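PDB 3LP5: putative cell surface hydrolase from Lactobacillus plantarum, which is probably a cell-surface hydrolase of the alpha/beta-hydrolase superfamily, although its substrate is not known. Local coordinates for residues A[26-32]-A[224-228]; A[34-40]-A[58-64]; A[8-13]-A[102-108]; A[128-134]-A[165-171]. One frame throughout, in Å; residues are numbered along the deposited sequence.

Interaction 1: residues A[26-32]-A[224-228]; sequences ELGKETP and VSLIR. With NA (sodium ion), chain C.
Arg228 lays its guanidinium across the C-terminal end of helix 17-30, with Glu30 O over the centre of one face, 3.6 Å above the plane. The bend at chi3 (61°) swings the flat group off the line of the chain and back over that peptide. NH1 reaches Glu30 CB, and the two side chains cross at about a right angle; Glu30 OE1 stays 4.0 Å from Arg228 NH1, opposite charges close but short of a salt bridge. The salt-bridge partner of the guanidinium is Glu234, through NH2. Nearer the backbone, the methylenes of Arg228 form an apolar surface: CG meets Leu27 CD1 at 3.7 Å, and Thr31 CG2 rests on CG and CD. With an alanine in place of the arginine, Glu234 would probably lose its charged mate and Leu27 and Thr31 the methylenes they rest on.

Two helices on the same side of the alpha/beta-hydrolase sheet meet here, 17-30 and 217-231, at 62° with axes 10.1 Å apart. Leu27 is the bump between them. Its CD1 and CD2 straddle Ile227 CG2, while Val224 comes in against the backbone, CG1 lying 3.8 Å from Leu27 CA. Thr31 is the first residue beyond the helix. Its OG1 donates to Leu27 O (2.8 Å), which Thr31 N approaches from the opposite face, and the same hydroxyl binds the sodium ion at 2.3 Å. Gly28 O, Thr31 O, Lys33 O and a water complete the ligands seen round the metal.

Interaction 2: residues A[34-40]-A[58-64]; sequences KHSVLKL and DNEPFIV
His35 and Phe62 lie face against face in an offset stack, planes 7° apart and centroids separated by 4.4 Å. The shift puts Phe62 CZ over the rim of the imidazole, while His35 CB sits almost over the centre of the phenyl ring in a CH-pi contact. What fixes the rotation of the imidazole is its ND1-H, which points in the ring plane to Glu60 O at 2.8 Å, a nearly straight bond (169°). Glu60 runs alongside with its carboxylate nearly coplanar with the ring, bringing OE2 within 3.0 Å of His35 CE1.

Asp58, extended with chi1 at -176°, grips Ser36 by both its donors: OD2 takes Ser36 N at 2.7 Å and Ser36 OG at 2.6 Å. Its OD1 accepts from Glu60 N, closing an Asx turn, and a water links OD1 to Lys34 O.

Beyond this knot the chains run as parallel strands, and Leu38 CD2 lies beside Ile63 CG2 at 4.0 Å. Leu38, Leu40 and Ile63 pack against Leu91 of helix 74-92, Phe62 and Val64 meet Met9 of strand 7-10, and strand 48-52 flanks 37-42 on its other edge.

Interaction 3: residues A[8-13]-A[102-108]; sequences IMVPGS and ALGHSNG
This is a parallel strand pairing at the heart of the sheet, where strand 7-10 lies beside strand 99-105; the first then runs into a loop, while the second turns at Ser106 into helix 107-118. Three backbone bonds tie them: Leu103 N to Ile8 O, Val10 N to Leu103 O, and His105 N to Val10 O, each 2.9 Å. On one face the Met9 and Leu103 side chains cross at a slant, CG of Met9 4.0 Å from CB of Leu103. On the other, Val10 CG1, held anti to the backbone N (chi1 178°), reaches over to Gly108 CA at 3.7 Å.

The sequence Gly104-His105-Ser106-Asn107-Gly108 matches the GxSxG nucleophile elbow of alpha/beta hydrolases, the tight turn from strand to helix, so Ser106 is probably the nucleophile. Its backbone is strained as that motif requires, phi 59° and psi -130°. The glycines can be read from the crowding: a side chain at Gly108 would run into Val10 O, and one at Gly104 would collide with Gly108 itself. A side chain at Gly12 would run into Ser106 OG.

A water links the loop after strand 7-10 to the end of strand 99-105, accepting from Gly12 N at 2.8 Å and sitting 2.6 Å from His105 ND1. The imidazole of His105 has Ser106 CB over the centre of one face, while Arg19 of helix 17-30 also touches this side chain.

Interaction 4: residues A[128-134]-A[165-171]; sequences IDRLMTI and SLTVYSI
Met132 and Ile171 interlock on one face of two parallel strands. The thioether bends at chi3 (-75°), which turns CE back over the neighbouring strand to rest 3.8 Å from Tyr169 CB, while SD lies 3.7 Å from Ile171 CD1. That one methyl of Ile171 fits into the hollow between Met132 and Ile134, reaching Ile134 CG1 at 4.1 Å. With alanine at the Met132 position SD and CE are gone, which is likely to leave a gap between Ile171 CD1 and Tyr169 CB. Further along this face the Tyr169 ring presents its edge to Arg130 CD, and Arg130 CG lies beside Thr167 CB; the arginine head goes on to Leu231 O through NE.

At the start of the strands the bump is Leu166 CD1. It drops into a hollow walled by CG1, CG2 and CD1 of Ile128, all 3.7 Å away, and floored by Leu131 N and CB. The opposite face carries Leu131 next to Val168 (CD2 to CG1), and then a polar pair, Thr133 OG1 and Ser170 OG. These hydroxyls stand 3.6 Å apart and share a water that also donates to Ile171 O; Thr133 OG1 has a further partner in Tyr138 OH.

Five backbone bonds run down the seam, the first, Thr167 N to Asp129 O, stretched to 3.3 Å, the last from Ile171 N to Thr133 O. These are the two strands of a beta-alpha-beta crossover through helix 150-157. Strand 99-105 flanks them on one edge and 201-206 on the other, and helix 217-231 covers Met132, Ile134 and Ile171.

Overall arrangement
Interactions 2, 3 and 4 are three pairings in one mostly parallel sheet, where strands 37-42, 62-67, 7-10, 99-105, 127-134 and 167-172 follow in order. Interaction 3 is in the middle, its centre about 15 Å from that of interaction 2 and 12 Å from that of interaction 4; Met9 N reaches Ile63 O on one flank, Ser106 N reaches Ile134 O on the other. Interaction 1 lies over one face, touching all three through Leu27, Leu226 and Ile227. Along the chain, interactions 2 and 4 nest within the loop closed by interaction 1, which alternates with interaction 3. Helices 17-30 and 217-231 thus pack on central strands, one leading into the probable nucleophile elbow.

Interaction 1: residues A[26-32]-A[224-228]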
# COMPACT_ATOMS: atom_id res chain seq x y z
N GLU A 26 -15.70 -3.67 0.05
CA GLU A 26 -16.01 -4.03 1.41
C GLU A 26 -15.59 -2.95 2.38
O GLU A 26 -16.33 -2.66 3.30
CB GLU A 26 -15.38 -5.38 1.73
CG GLU A 26 -16.41 -6.50 1.56
CD GLU A 26 -17.03 -6.62 0.14
OE1 GLU A 26 -18.30 -6.49 0.01
OE2 GLU A 26 -16.25 -6.87 -0.85
N LEU A 27 -14.43 -2.32 2.18
CA LEU A 27 -14.02 -1.25 3.04
C LEU A 27 -15.11 -0.14 3.06
O LEU A 27 -15.49 0.39 4.13
CB LEU A 27 -12.66 -0.73 2.56
CG LEU A 27 -12.01 0.39 3.36
CD1 LEU A 27 -11.84 0.00 4.82
CD2 LEU A 27 -10.66 0.89 2.73
N GLY A 28 -15.65 0.18 1.88
CA GLY A 28 -16.75 1.19 1.79
C GLY A 28 -18.01 0.82 2.54
O GLY A 28 -18.56 1.63 3.30
N LYS A 29 -18.46 -0.42 2.37
CA LYS A 29 -19.55 -0.94 3.11
C LYS A 29 -19.30 -1.06 4.61
O LYS A 29 -20.19 -0.76 5.37
CB LYS A 29 -19.98 -2.28 2.53
CG LYS A 29 -20.71 -2.10 1.22
CD LYS A 29 -21.56 -3.28 0.85
CE LYS A 29 -20.85 -4.13 -0.18
NZ LYS A 29 -21.69 -5.36 -0.46
N GLU A 30 -18.14 -1.50 5.06
CA GLU A 30 -17.93 -1.64 6.51
C GLU A 30 -17.68 -0.31 7.23
O GLU A 30 -18.06 -0.17 8.38
CB GLU A 30 -16.83 -2.65 6.86
CG GLU A 30 -17.15 -4.13 6.53
CD GLU A 30 -18.30 -4.69 7.36
OE1 GLU A 30 -18.18 -4.70 8.61
OE2 GLU A 30 -19.33 -5.11 6.78
N THR A 31 -17.05 0.66 6.59
CA THR A 31 -16.86 1.96 7.23
C THR A 31 -18.20 2.73 7.38
O THR A 31 -18.94 2.90 6.40
CB THR A 31 -15.86 2.84 6.45
OG1 THR A 31 -16.28 2.92 5.08
CG2 THR A 31 -14.44 2.27 6.54
N PRO A 32 -18.53 3.17 8.60
CA PRO A 32 -19.78 3.89 8.85
C PRO A 32 -19.85 5.19 8.05
O PRO A 32 -20.88 5.52 7.55
CB PRO A 32 -19.74 4.17 10.37
CG PRO A 32 -18.77 3.17 10.94
CD PRO A 32 -17.72 3.05 9.82
N VAL A 224 -9.78 -6.07 5.70
CA VAL A 224 -10.61 -4.82 5.82
C VAL A 224 -10.69 -4.43 7.31
O VAL A 224 -10.58 -3.25 7.63
CB VAL A 224 -12.04 -5.04 5.24
CG1 VAL A 224 -13.04 -3.90 5.65
CG2 VAL A 224 -11.91 -5.10 3.72
N SER A 225 -10.77 -5.43 8.21
CA SER A 225 -10.83 -5.11 9.61
C SER A 225 -9.50 -4.39 10.03
O SER A 225 -9.53 -3.42 10.77
CB SER A 225 -11.02 -6.36 10.45
OG SER A 225 -11.08 -6.02 11.84
N LEU A 226 -8.37 -4.83 9.51
CA LEU A 226 -7.07 -4.28 9.90
C LEU A 226 -6.85 -2.91 9.30
O LEU A 226 -6.17 -2.05 9.90
CB LEU A 226 -5.93 -5.22 9.48
CG LEU A 226 -5.94 -6.58 10.22
CD1 LEU A 226 -4.98 -7.51 9.51
CD2 LEU A 226 -5.56 -6.46 11.71
N ILE A 227 -7.33 -2.74 8.08
CA ILE A 227 -7.18 -1.46 7.42
C ILE A 227 -7.94 -0.45 8.26
O ILE A 227 -7.38 0.61 8.63
CB ILE A 227 -7.71 -1.43 5.96
CG1 ILE A 227 -6.82 -2.23 5.01
CG2 ILE A 227 -7.95 0.00 5.48
CD1 ILE A 227 -7.51 -2.55 3.66
N ARG A 228 -9.16 -0.80 8.61
CA ARG A 228 -9.96 0.09 9.51
C ARG A 228 -9.29 0.41 10.87
O ARG A 228 -9.18 1.57 11.27
CB ARG A 228 -11.34 -0.48 9.71
CG ARG A 228 -12.18 -0.37 8.46
CD ARG A 228 -13.55 -1.03 8.68
NE ARG A 228 -14.27 -0.36 9.78
CZ ARG A 228 -15.19 -0.94 10.54
NH1 ARG A 228 -15.55 -2.20 10.34
NH2 ARG A 228 -15.80 -0.22 11.47
NA NA C . -18.27 3.79 4.22
O HOH W 1 -17.81 4.63 2.06

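Interaction 2: residues A[34-40]-A[58-64]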
# COMPACT_ATOMS: atom_id res chain seq x y z
N LYS A 34 -19.34 7.66 4.81
CA LYS A 34 -19.23 7.53 3.35
C LYS A 34 -17.86 8.11 2.96
O LYS A 34 -17.55 9.25 3.33
CB LYS A 34 -20.39 8.25 2.64
CG LYS A 34 -20.53 7.91 1.16
CD LYS A 34 -21.29 8.99 0.37
CE LYS A 34 -20.65 9.26 -1.06
NZ LYS A 34 -19.26 9.98 -1.16
N HIS A 35 -17.02 7.32 2.27
CA HIS A 35 -15.76 7.82 1.72
C HIS A 35 -15.92 7.91 0.21
O HIS A 35 -16.31 6.94 -0.44
CB HIS A 35 -14.59 6.90 2.07
CG HIS A 35 -14.34 6.75 3.54
ND1 HIS A 35 -13.45 7.55 4.23
CD2 HIS A 35 -14.84 5.87 4.44
CE1 HIS A 35 -13.43 7.18 5.50
NE2 HIS A 35 -14.26 6.16 5.66
N SER A 36 -15.65 9.08 -0.37
CA SER A 36 -15.87 9.19 -1.82
C SER A 36 -14.70 8.46 -2.52
O SER A 36 -13.67 8.22 -1.90
CB SER A 36 -16.11 10.66 -2.21
OG SER A 36 -15.05 11.49 -1.80
N VAL A 37 -14.90 7.97 -3.73
CA VAL A 37 -13.86 7.21 -4.42
C VAL A 37 -13.49 7.88 -5.75
O VAL A 37 -14.32 7.96 -6.62
CB VAL A 37 -14.29 5.78 -4.71
CG1 VAL A 37 -13.23 5.03 -5.55
CG2 VAL A 37 -14.60 5.02 -3.42
N LEU A 38 -12.26 8.38 -5.88
CA LEU A 38 -11.73 8.89 -7.14
C LEU A 38 -10.68 7.90 -7.68
O LEU A 38 -9.86 7.41 -6.90
CB LEU A 38 -11.01 10.19 -6.84
CG LEU A 38 -10.28 10.84 -7.97
CD1 LEU A 38 -11.22 11.41 -9.05
CD2 LEU A 38 -9.32 11.92 -7.43
N LYS A 39 -10.73 7.56 -8.98
CA LYS A 39 -9.78 6.58 -9.55
C LYS A 39 -9.00 7.22 -10.65
O LYS A 39 -9.61 7.79 -11.57
CB LYS A 39 -10.47 5.35 -10.18
CG LYS A 39 -11.15 4.45 -9.20
CD LYS A 39 -11.02 2.96 -9.61
CE LYS A 39 -11.79 2.00 -8.61
NZ LYS A 39 -13.29 2.20 -8.64
N LEU A 40 -7.67 7.10 -10.57
CA LEU A 40 -6.76 7.57 -11.62
C LEU A 40 -6.10 6.35 -12.21
O LEU A 40 -5.66 5.43 -11.46
CB LEU A 40 -5.67 8.49 -11.06
CG LEU A 40 -5.93 9.95 -10.76
CD1 LEU A 40 -7.08 10.16 -9.69
CD2 LEU A 40 -4.56 10.66 -10.30
N ASP A 58 -15.73 16.02 1.88
CA ASP A 58 -15.18 14.72 2.38
C ASP A 58 -13.73 14.98 2.89
O ASP A 58 -12.86 15.38 2.11
CB ASP A 58 -15.25 13.67 1.24
CG ASP A 58 -14.79 12.26 1.67
OD1 ASP A 58 -14.34 12.03 2.82
OD2 ASP A 58 -14.87 11.35 0.82
N ASN A 59 -13.51 14.76 4.19
CA ASN A 59 -12.24 14.94 4.87
C ASN A 59 -11.29 13.73 4.62
O ASN A 59 -10.10 13.81 4.86
CB ASN A 59 -12.46 15.01 6.40
CG ASN A 59 -13.29 16.23 6.85
OD1 ASN A 59 -13.39 17.28 6.14
ND2 ASN A 59 -13.86 16.11 8.08
N GLU A 60 -11.83 12.60 4.17
CA GLU A 60 -11.05 11.36 4.02
C GLU A 60 -11.41 10.58 2.75
O GLU A 60 -11.96 9.46 2.82
CB GLU A 60 -11.21 10.51 5.26
CG GLU A 60 -10.16 9.48 5.40
CD GLU A 60 -10.20 8.94 6.81
OE1 GLU A 60 -9.39 9.38 7.64
OE2 GLU A 60 -11.12 8.13 7.09
N PRO A 61 -11.15 11.20 1.57
CA PRO A 61 -11.51 10.49 0.36
C PRO A 61 -10.51 9.35 0.07
O PRO A 61 -9.34 9.42 0.47
CB PRO A 61 -11.41 11.57 -0.73
CG PRO A 61 -10.42 12.58 -0.14
CD PRO A 61 -10.69 12.58 1.31
N PHE A 62 -11.03 8.31 -0.59
CA PHE A 62 -10.22 7.21 -1.06
C PHE A 62 -9.81 7.58 -2.47
O PHE A 62 -10.67 7.87 -3.32
CB PHE A 62 -11.05 5.91 -1.14
CG PHE A 62 -11.47 5.33 0.22
CD1 PHE A 62 -10.88 5.76 1.42
CD2 PHE A 62 -12.42 4.31 0.27
CE1 PHE A 62 -11.23 5.20 2.66
CE2 PHE A 62 -12.81 3.76 1.52
CZ PHE A 62 -12.22 4.20 2.70
N ILE A 63 -8.52 7.58 -2.74
CA ILE A 63 -8.07 7.81 -4.10
C ILE A 63 -7.30 6.56 -4.60
O ILE A 63 -6.28 6.19 -3.99
CB ILE A 63 -7.23 9.08 -4.13
CG1 ILE A 63 -8.04 10.27 -3.55
CG2 ILE A 63 -6.81 9.37 -5.57
CD1 ILE A 63 -7.14 11.59 -3.46
N VAL A 64 -7.79 5.87 -5.65
CA VAL A 64 -7.07 4.71 -6.19
C VAL A 64 -6.20 5.25 -7.29
O VAL A 64 -6.68 5.99 -8.15
CB VAL A 64 -8.05 3.66 -6.79
CG1 VAL A 64 -7.28 2.43 -7.47
CG2 VAL A 64 -8.98 3.16 -5.71
O HOH W 2 -15.53 10.43 4.54

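Interaction 3: residues A[8-13]-A[102-108]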
# COMPACT_ATOMS: atom_id res chain seq x y z
N ILE A 8 -4.63 7.16 -0.10
CA ILE A 8 -4.21 6.85 -1.49
C ILE A 8 -3.82 5.37 -1.66
O ILE A 8 -2.99 4.89 -0.94
CB ILE A 8 -3.09 7.81 -1.95
CG1 ILE A 8 -3.55 9.26 -1.70
CG2 ILE A 8 -2.77 7.58 -3.45
CD1 ILE A 8 -2.47 10.42 -1.86
N MET A 9 -4.50 4.64 -2.56
CA MET A 9 -4.38 3.18 -2.63
C MET A 9 -3.83 2.79 -3.99
O MET A 9 -4.31 3.28 -5.04
CB MET A 9 -5.74 2.49 -2.42
CG MET A 9 -6.57 3.01 -1.11
SD MET A 9 -8.29 2.35 -1.06
CE MET A 9 -9.09 3.73 -1.85
N VAL A 10 -2.85 1.89 -3.99
CA VAL A 10 -2.14 1.50 -5.21
C VAL A 10 -2.11 -0.00 -5.26
O VAL A 10 -1.60 -0.67 -4.34
CB VAL A 10 -0.64 1.98 -5.22
CG1 VAL A 10 0.07 1.49 -6.51
CG2 VAL A 10 -0.58 3.53 -5.16
N PRO A 11 -2.70 -0.55 -6.30
CA PRO A 11 -2.83 -1.98 -6.37
C PRO A 11 -1.62 -2.60 -7.10
O PRO A 11 -0.67 -1.90 -7.39
CB PRO A 11 -4.14 -2.15 -7.16
CG PRO A 11 -4.04 -1.03 -8.24
CD PRO A 11 -3.38 0.14 -7.42
N GLY A 12 -1.61 -3.90 -7.29
CA GLY A 12 -0.52 -4.63 -7.92
C GLY A 12 -0.87 -5.08 -9.33
O GLY A 12 -1.60 -4.40 -10.05
N SER A 13 -0.39 -6.25 -9.72
CA SER A 13 -0.65 -6.76 -11.06
C SER A 13 -2.05 -7.34 -11.24
O SER A 13 -2.81 -7.48 -10.27
CB SER A 13 0.41 -7.80 -11.40
OG SER A 13 0.32 -8.87 -10.48
N ALA A 102 -1.35 5.93 3.01
CA ALA A 102 -1.09 5.14 1.81
C ALA A 102 -1.38 3.67 2.06
O ALA A 102 -1.03 3.14 3.12
CB ALA A 102 0.36 5.35 1.39
N LEU A 103 -2.06 3.03 1.08
CA LEU A 103 -2.24 1.60 1.08
C LEU A 103 -1.62 1.07 -0.21
O LEU A 103 -1.95 1.54 -1.30
CB LEU A 103 -3.73 1.22 1.10
CG LEU A 103 -4.04 -0.28 1.06
CD1 LEU A 103 -3.70 -1.01 2.32
CD2 LEU A 103 -5.52 -0.61 0.78
N GLY A 104 -0.75 0.06 -0.08
CA GLY A 104 -0.14 -0.61 -1.25
C GLY A 104 -0.45 -2.09 -1.23
O GLY A 104 -0.07 -2.83 -0.29
N HIS A 105 -1.14 -2.57 -2.26
CA HIS A 105 -1.43 -3.99 -2.32
C HIS A 105 -0.45 -4.67 -3.24
O HIS A 105 -0.22 -4.22 -4.36
CB HIS A 105 -2.88 -4.24 -2.78
CG HIS A 105 -3.23 -5.69 -2.85
ND1 HIS A 105 -3.94 -6.24 -3.90
CD2 HIS A 105 -2.95 -6.72 -2.01
CE1 HIS A 105 -4.08 -7.54 -3.71
NE2 HIS A 105 -3.49 -7.87 -2.57
N SER A 106 0.16 -5.75 -2.76
CA SER A 106 1.03 -6.56 -3.62
C SER A 106 2.16 -5.64 -4.14
O SER A 106 2.75 -4.95 -3.34
CB SER A 106 0.18 -7.21 -4.74
OG SER A 106 0.99 -7.87 -5.72
N ASN A 107 2.44 -5.59 -5.44
CA ASN A 107 3.48 -4.66 -5.95
C ASN A 107 3.20 -3.21 -5.59
O ASN A 107 4.11 -2.37 -5.54
CB ASN A 107 3.56 -4.77 -7.46
CG ASN A 107 4.19 -6.08 -7.94
OD1 ASN A 107 4.75 -6.82 -7.18
ND2 ASN A 107 4.04 -6.35 -9.22
N GLY A 108 1.96 -2.88 -5.34
CA GLY A 108 1.64 -1.50 -4.91
C GLY A 108 2.46 -1.06 -3.70
O GLY A 108 2.84 0.12 -3.56
O HOH W 3 -3.62 -5.72 -6.47

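Interaction 4: residues A[128-134]-A[165-171]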
# COMPACT_ATOMS: atom_id res chain seq x y z
N ILE A 128 3.36 12.02 4.65
CA ILE A 128 2.63 10.77 4.83
C ILE A 128 2.60 10.49 6.32
O ILE A 128 3.57 10.73 6.99
CB ILE A 128 3.25 9.63 4.03
CG1 ILE A 128 2.40 8.35 4.13
CG2 ILE A 128 4.73 9.42 4.42
CD1 ILE A 128 2.96 7.28 3.38
N ASP A 129 1.47 10.04 6.84
CA ASP A 129 1.33 9.73 8.27
C ASP A 129 1.47 8.23 8.51
O ASP A 129 2.15 7.78 9.47
CB ASP A 129 -0.06 10.16 8.80
CG ASP A 129 -0.23 11.68 8.91
OD1 ASP A 129 0.77 12.44 8.70
OD2 ASP A 129 -1.36 12.15 9.22
N ARG A 130 0.80 7.46 7.66
CA ARG A 130 0.75 6.00 7.80
C ARG A 130 0.79 5.30 6.43
O ARG A 130 0.22 5.81 5.48
CB ARG A 130 -0.51 5.58 8.54
CG ARG A 130 -0.51 6.10 9.99
CD ARG A 130 -1.57 5.41 10.89
NE ARG A 130 -2.88 5.85 10.43
CZ ARG A 130 -3.57 6.83 11.01
NH1 ARG A 130 -3.07 7.45 12.05
NH2 ARG A 130 -4.76 7.19 10.52
N LEU A 131 1.55 4.21 6.37
CA LEU A 131 1.65 3.26 5.23
C LEU A 131 1.27 1.82 5.64
O LEU A 131 1.81 1.27 6.61
CB LEU A 131 3.08 3.26 4.65
CG LEU A 131 3.36 2.21 3.54
CD1 LEU A 131 2.47 2.45 2.27
CD2 LEU A 131 4.89 2.23 3.30
N MET A 132 0.33 1.23 4.95
CA MET A 132 0.10 -0.23 5.09
C MET A 132 0.40 -0.90 3.75
O MET A 132 -0.05 -0.45 2.67
CB MET A 132 -1.33 -0.53 5.59
CG MET A 132 -1.84 -2.02 5.52
SD MET A 132 -3.50 -2.26 6.29
CE MET A 132 -3.02 -2.16 7.99
N THR A 133 1.15 -1.99 3.82
CA THR A 133 1.39 -2.80 2.63
C THR A 133 0.82 -4.18 2.83
O THR A 133 0.76 -4.69 3.99
CB THR A 133 2.90 -2.84 2.23
OG1 THR A 133 3.64 -3.59 3.18
CG2 THR A 133 3.50 -1.39 2.15
N ILE A 134 0.36 -4.78 1.74
CA ILE A 134 -0.27 -6.10 1.84
C ILE A 134 0.47 -7.06 0.96
O ILE A 134 0.42 -6.94 -0.27
CB ILE A 134 -1.75 -6.09 1.46
CG1 ILE A 134 -2.54 -5.10 2.35
CG2 ILE A 134 -2.37 -7.45 1.69
CD1 ILE A 134 -3.78 -4.58 1.64
N SER A 165 9.08 10.25 10.50
CA SER A 165 7.92 10.23 11.39
C SER A 165 6.79 9.24 10.94
O SER A 165 5.78 9.12 11.63
CB SER A 165 7.36 11.64 11.56
OG SER A 165 6.77 11.97 10.30
N LEU A 166 7.02 8.48 9.86
CA LEU A 166 6.06 7.47 9.33
C LEU A 166 5.82 6.23 10.20
O LEU A 166 6.74 5.73 10.88
CB LEU A 166 6.52 7.00 7.92
CG LEU A 166 5.70 6.01 7.10
CD1 LEU A 166 4.32 6.53 6.71
CD2 LEU A 166 6.47 5.67 5.84
N THR A 167 4.59 5.73 10.15
CA THR A 167 4.18 4.50 10.81
C THR A 167 3.83 3.52 9.72
O THR A 167 3.00 3.84 8.86
CB THR A 167 2.93 4.74 11.75
OG1 THR A 167 3.39 5.40 12.93
CG2 THR A 167 2.39 3.46 12.26
N VAL A 168 4.47 2.34 9.75
CA VAL A 168 4.31 1.34 8.74
C VAL A 168 3.75 0.03 9.28
O VAL A 168 4.31 -0.54 10.26
CB VAL A 168 5.61 1.05 7.97
CG1 VAL A 168 5.35 -0.01 6.86
CG2 VAL A 168 6.21 2.38 7.38
N TYR A 169 2.68 -0.44 8.61
CA TYR A 169 2.12 -1.82 8.82
C TYR A 169 2.33 -2.70 7.59
O TYR A 169 2.00 -2.29 6.45
CB TYR A 169 0.63 -1.76 9.13
CG TYR A 169 0.32 -0.87 10.30
CD1 TYR A 169 0.26 -1.42 11.61
CD2 TYR A 169 0.09 0.49 10.13
CE1 TYR A 169 -0.01 -0.63 12.72
CE2 TYR A 169 -0.20 1.31 11.26
CZ TYR A 169 -0.24 0.73 12.53
OH TYR A 169 -0.48 1.48 13.62
N SER A 170 2.95 -3.86 7.79
CA SER A 170 3.18 -4.78 6.71
C SER A 170 2.42 -6.10 7.02
O SER A 170 2.77 -6.80 7.96
CB SER A 170 4.67 -5.05 6.54
OG SER A 170 4.90 -6.06 5.52
N ILE A 171 1.36 -6.38 6.26
CA ILE A 171 0.61 -7.65 6.35
C ILE A 171 1.27 -8.67 5.45
O ILE A 171 1.59 -8.35 4.30
CB ILE A 171 -0.84 -7.45 5.90
CG1 ILE A 171 -1.57 -6.50 6.90
CG2 ILE A 171 -1.58 -8.81 5.66
CD1 ILE A 171 -2.88 -5.88 6.34
O HOH W 4 3.62 -6.50 3.11